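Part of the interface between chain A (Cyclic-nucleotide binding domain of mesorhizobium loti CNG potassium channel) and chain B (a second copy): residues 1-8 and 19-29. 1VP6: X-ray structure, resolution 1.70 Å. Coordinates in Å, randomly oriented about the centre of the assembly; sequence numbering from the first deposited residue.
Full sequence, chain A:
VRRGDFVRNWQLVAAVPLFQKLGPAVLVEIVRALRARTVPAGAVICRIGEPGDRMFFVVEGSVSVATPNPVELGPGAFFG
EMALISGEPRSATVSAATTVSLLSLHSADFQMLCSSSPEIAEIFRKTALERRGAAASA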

# COMPACT_ATOMS: atom_id res chain seq x y z
N VAL A 1 5.76 1.01 14.19
CA VAL A 1 4.99 1.07 12.91
C VAL A 1 3.51 0.73 13.12
O VAL A 1 3.14 -0.43 13.30
CB VAL A 1 5.60 0.11 11.86
CG1 VAL A 1 5.69 -1.30 12.42
CG2 VAL A 1 4.77 0.13 10.58
N ARG A 2 2.68 1.76 13.11
CA ARG A 2 1.23 1.63 13.30
C ARG A 2 0.58 1.05 12.05
O ARG A 2 0.91 1.44 10.94
CB ARG A 2 0.62 3.00 13.59
CG ARG A 2 1.20 3.70 14.81
CD ARG A 2 0.74 3.03 16.08
NE ARG A 2 -0.72 3.07 16.21
CZ ARG A 2 -1.39 2.47 17.18
NH1 ARG A 2 -0.74 1.79 18.11
NH2 ARG A 2 -2.72 2.56 17.23
N ARG A 3 -0.37 0.13 12.23
CA ARG A 3 -1.06 -0.48 11.10
C ARG A 3 -1.71 0.60 10.24
O ARG A 3 -1.52 0.63 9.02
CB ARG A 3 -2.15 -1.44 11.59
CG ARG A 3 -2.77 -2.27 10.48
CD ARG A 3 -4.08 -2.90 10.93
NE ARG A 3 -5.09 -1.89 11.21
CZ ARG A 3 -5.62 -1.08 10.30
NH1 ARG A 3 -5.23 -1.17 9.03
NH2 ARG A 3 -6.53 -0.19 10.65
N GLY A 4 -2.46 1.49 10.88
CA GLY A 4 -3.13 2.56 10.17
C GLY A 4 -2.17 3.45 9.40
O GLY A 4 -2.40 3.73 8.22
N ASP A 5 -1.10 3.89 10.05
CA ASP A 5 -0.12 4.74 9.40
C ASP A 5 0.55 4.00 8.26
O ASP A 5 0.88 4.58 7.22
CB ASP A 5 0.94 5.22 10.40
CG ASP A 5 0.36 6.10 11.49
OD1 ASP A 5 -0.51 6.94 11.16
OD2 ASP A 5 0.77 5.96 12.66
N PHE A 6 0.76 2.70 8.45
CA PHE A 6 1.40 1.87 7.43
C PHE A 6 0.56 1.83 6.15
O PHE A 6 1.05 2.18 5.07
CB PHE A 6 1.59 0.45 7.96
CG PHE A 6 2.23 -0.49 6.98
CD1 PHE A 6 3.58 -0.36 6.65
CD2 PHE A 6 1.49 -1.51 6.38
CE1 PHE A 6 4.18 -1.24 5.73
CE2 PHE A 6 2.08 -2.38 5.47
CZ PHE A 6 3.42 -2.25 5.14
N VAL A 7 -0.69 1.41 6.26
CA VAL A 7 -1.56 1.34 5.09
C VAL A 7 -1.77 2.71 4.45
O VAL A 7 -1.86 2.83 3.23
CB VAL A 7 -2.93 0.71 5.44
CG1 VAL A 7 -2.73 -0.72 5.93
CG2 VAL A 7 -3.63 1.54 6.50
N ARG A 8 -1.83 3.75 5.28
CA ARG A 8 -2.03 5.11 4.80
C ARG A 8 -0.85 5.58 3.95
O ARG A 8 -1.02 6.34 2.99
CB ARG A 8 -2.20 6.06 5.98
CG ARG A 8 -3.37 7.01 5.88
CD ARG A 8 -4.26 6.83 7.09
NE ARG A 8 -3.50 6.92 8.33
CZ ARG A 8 -3.97 6.53 9.52
NH1 ARG A 8 -5.19 6.03 9.62
NH2 ARG A 8 -3.20 6.64 10.60
N PHE B 19 -9.13 -7.52 5.79
CA PHE B 19 -7.68 -7.42 5.93
C PHE B 19 -7.22 -6.36 6.93
O PHE B 19 -6.03 -6.23 7.20
CB PHE B 19 -7.06 -7.16 4.55
CG PHE B 19 -7.25 -8.29 3.58
CD1 PHE B 19 -7.36 -8.04 2.21
CD2 PHE B 19 -7.31 -9.61 4.02
CE1 PHE B 19 -7.52 -9.09 1.31
CE2 PHE B 19 -7.47 -10.67 3.12
CZ PHE B 19 -7.57 -10.40 1.76
N GLN B 20 -8.17 -5.61 7.49
CA GLN B 20 -7.83 -4.59 8.47
C GLN B 20 -7.41 -5.23 9.79
O GLN B 20 -6.92 -4.56 10.69
CB GLN B 20 -9.03 -3.66 8.70
CG GLN B 20 -9.25 -2.65 7.58
CD GLN B 20 -10.54 -1.87 7.74
OE1 GLN B 20 -10.92 -1.51 8.85
NE2 GLN B 20 -11.21 -1.61 6.62
N LYS B 21 -7.59 -6.54 9.88
CA LYS B 21 -7.23 -7.28 11.09
C LYS B 21 -5.78 -7.77 11.02
O LYS B 21 -5.28 -8.37 11.97
CB LYS B 21 -8.17 -8.47 11.26
CG LYS B 21 -9.64 -8.09 11.17
CD LYS B 21 -10.55 -9.29 11.36
CE LYS B 21 -12.01 -8.90 11.16
NZ LYS B 21 -12.43 -7.80 12.07
N LEU B 22 -5.12 -7.50 9.90
CA LEU B 22 -3.74 -7.92 9.70
C LEU B 22 -2.73 -6.80 9.96
O LEU B 22 -2.93 -5.66 9.53
CB LEU B 22 -3.54 -8.44 8.28
CG LEU B 22 -4.40 -9.64 7.85
CD1 LEU B 22 -4.14 -9.97 6.39
CD2 LEU B 22 -4.08 -10.83 8.74
N GLY B 23 -1.65 -7.14 10.66
CA GLY B 23 -0.60 -6.17 10.94
C GLY B 23 0.25 -5.97 9.70
O GLY B 23 0.10 -6.71 8.73
N PRO B 24 1.15 -4.97 9.69
CA PRO B 24 2.02 -4.68 8.54
C PRO B 24 2.75 -5.87 7.93
O PRO B 24 2.69 -6.10 6.72
CB PRO B 24 2.98 -3.63 9.10
CG PRO B 24 2.11 -2.89 10.06
CD PRO B 24 1.38 -4.00 10.78
N ALA B 25 3.45 -6.64 8.77
CA ALA B 25 4.20 -7.80 8.29
C ALA B 25 3.32 -8.80 7.55
O ALA B 25 3.68 -9.28 6.47
CB ALA B 25 4.91 -8.48 9.45
N VAL B 26 2.17 -9.12 8.13
CA VAL B 26 1.25 -10.07 7.51
C VAL B 26 0.61 -9.49 6.25
O VAL B 26 0.42 -10.21 5.27
CB VAL B 26 0.14 -10.48 8.49
CG1 VAL B 26 -0.79 -11.49 7.83
CG2 VAL B 26 0.76 -11.07 9.74
N LEU B 27 0.28 -8.21 6.28
CA LEU B 27 -0.32 -7.56 5.11
C LEU B 27 0.61 -7.69 3.92
O LEU B 27 0.17 -7.99 2.81
CB LEU B 27 -0.58 -6.07 5.38
CG LEU B 27 -1.86 -5.64 6.09
CD1 LEU B 27 -1.79 -4.16 6.40
CD2 LEU B 27 -3.07 -5.95 5.20
N VAL B 28 1.90 -7.46 4.15
CA VAL B 28 2.87 -7.55 3.06
C VAL B 28 2.89 -8.95 2.46
O VAL B 28 2.88 -9.11 1.24
CB VAL B 28 4.29 -7.18 3.54
CG1 VAL B 28 5.31 -7.45 2.44
CG2 VAL B 28 4.33 -5.71 3.92
N GLU B 29 2.90 -9.97 3.32
CA GLU B 29 2.91 -11.35 2.84
C GLU B 29 1.69 -11.61 1.96
O GLU B 29 1.79 -12.23 0.90
CB GLU B 29 2.90 -12.32 4.03
CG GLU B 29 4.18 -12.30 4.86
CD GLU B 29 4.12 -13.26 6.03
OE1 GLU B 29 3.90 -14.47 5.81
OE2 GLU B 29 4.31 -12.81 7.18

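Helices from two copies of a protein often associate without a single hydrogen bond between them, relying on the fit of apolar side chains, and the contact between these stretches of a cyclic-nucleotide binding domain is a compact example. The first turns of helix 3-8 in chain A and helix 24-29 in chain B run in broadly the same direction, their axes inclined at 36° and 10.7 Å apart at closest approach. That separation leaves room for side chains between the helices. The backbones come nearest at the start of the two helices, where the CA atoms of Arg3(A) and Gly23(B) lie 5.7 Å apart. Together the stretches bury 392 Å², most of it contributed by Arg3(A), Pro24(B) and Phe6(A).

Pro24(B) is the apolar hub. Proline suits the first turn of a helix, where its lack of an amide hydrogen costs no helical hydrogen bond, and here its CA-to-CB bond points toward the chain A stretch. Its CB sits 3.8 Å from the centroid of the Phe6(A) ring and only 12° off the ring normal, a CH-pi contact in which a weakly polarised C-H group lies over the aromatic face. The same proline meets Val1(A), with CG of Pro24(B) 4.1 Å from Val1(A) CG2, and its CG also lies 4.1 Å from the backbone CA of Arg3(A).

Phe6(A), with chi1 in the t well, extends this patch along the partner helix. Leu27(B) CD1 approaches the edge of the ring, 4.2 Å from Phe6(A) CD2, while Val28(B) CG2 lies 3.8 Å from Phe6(A) CZ. Leu27(B) also touches the next residue of chain A: its CD1 is 3.6 Å from Val7(A) CG1. The spacing of Pro24(B), Leu27(B) and Val28(B) follows the helical repeat, which brings positions three and four residues apart to a similar side of the helix.

Arg3(A) covers the largest area, yet its charge gains no hydrogen bond across this contact. Its CA-to-CB bond points sideways, and the side chain passes along the backbone before the partner helix, with CD 3.3 Å from Leu22(B) O. Its NE is 3.3 Å from Gln20(B) O, but that carbonyl oxygen lies over a face of the guanidinium, and the angle is too poor for a hydrogen bond. Leu22(B) O is buried by the contact without a polar partner. The general lesson is that proximity alone does not make a polar bond: even a long, charged side chain can contribute chiefly by covering surface, while apolar packing joins the helices.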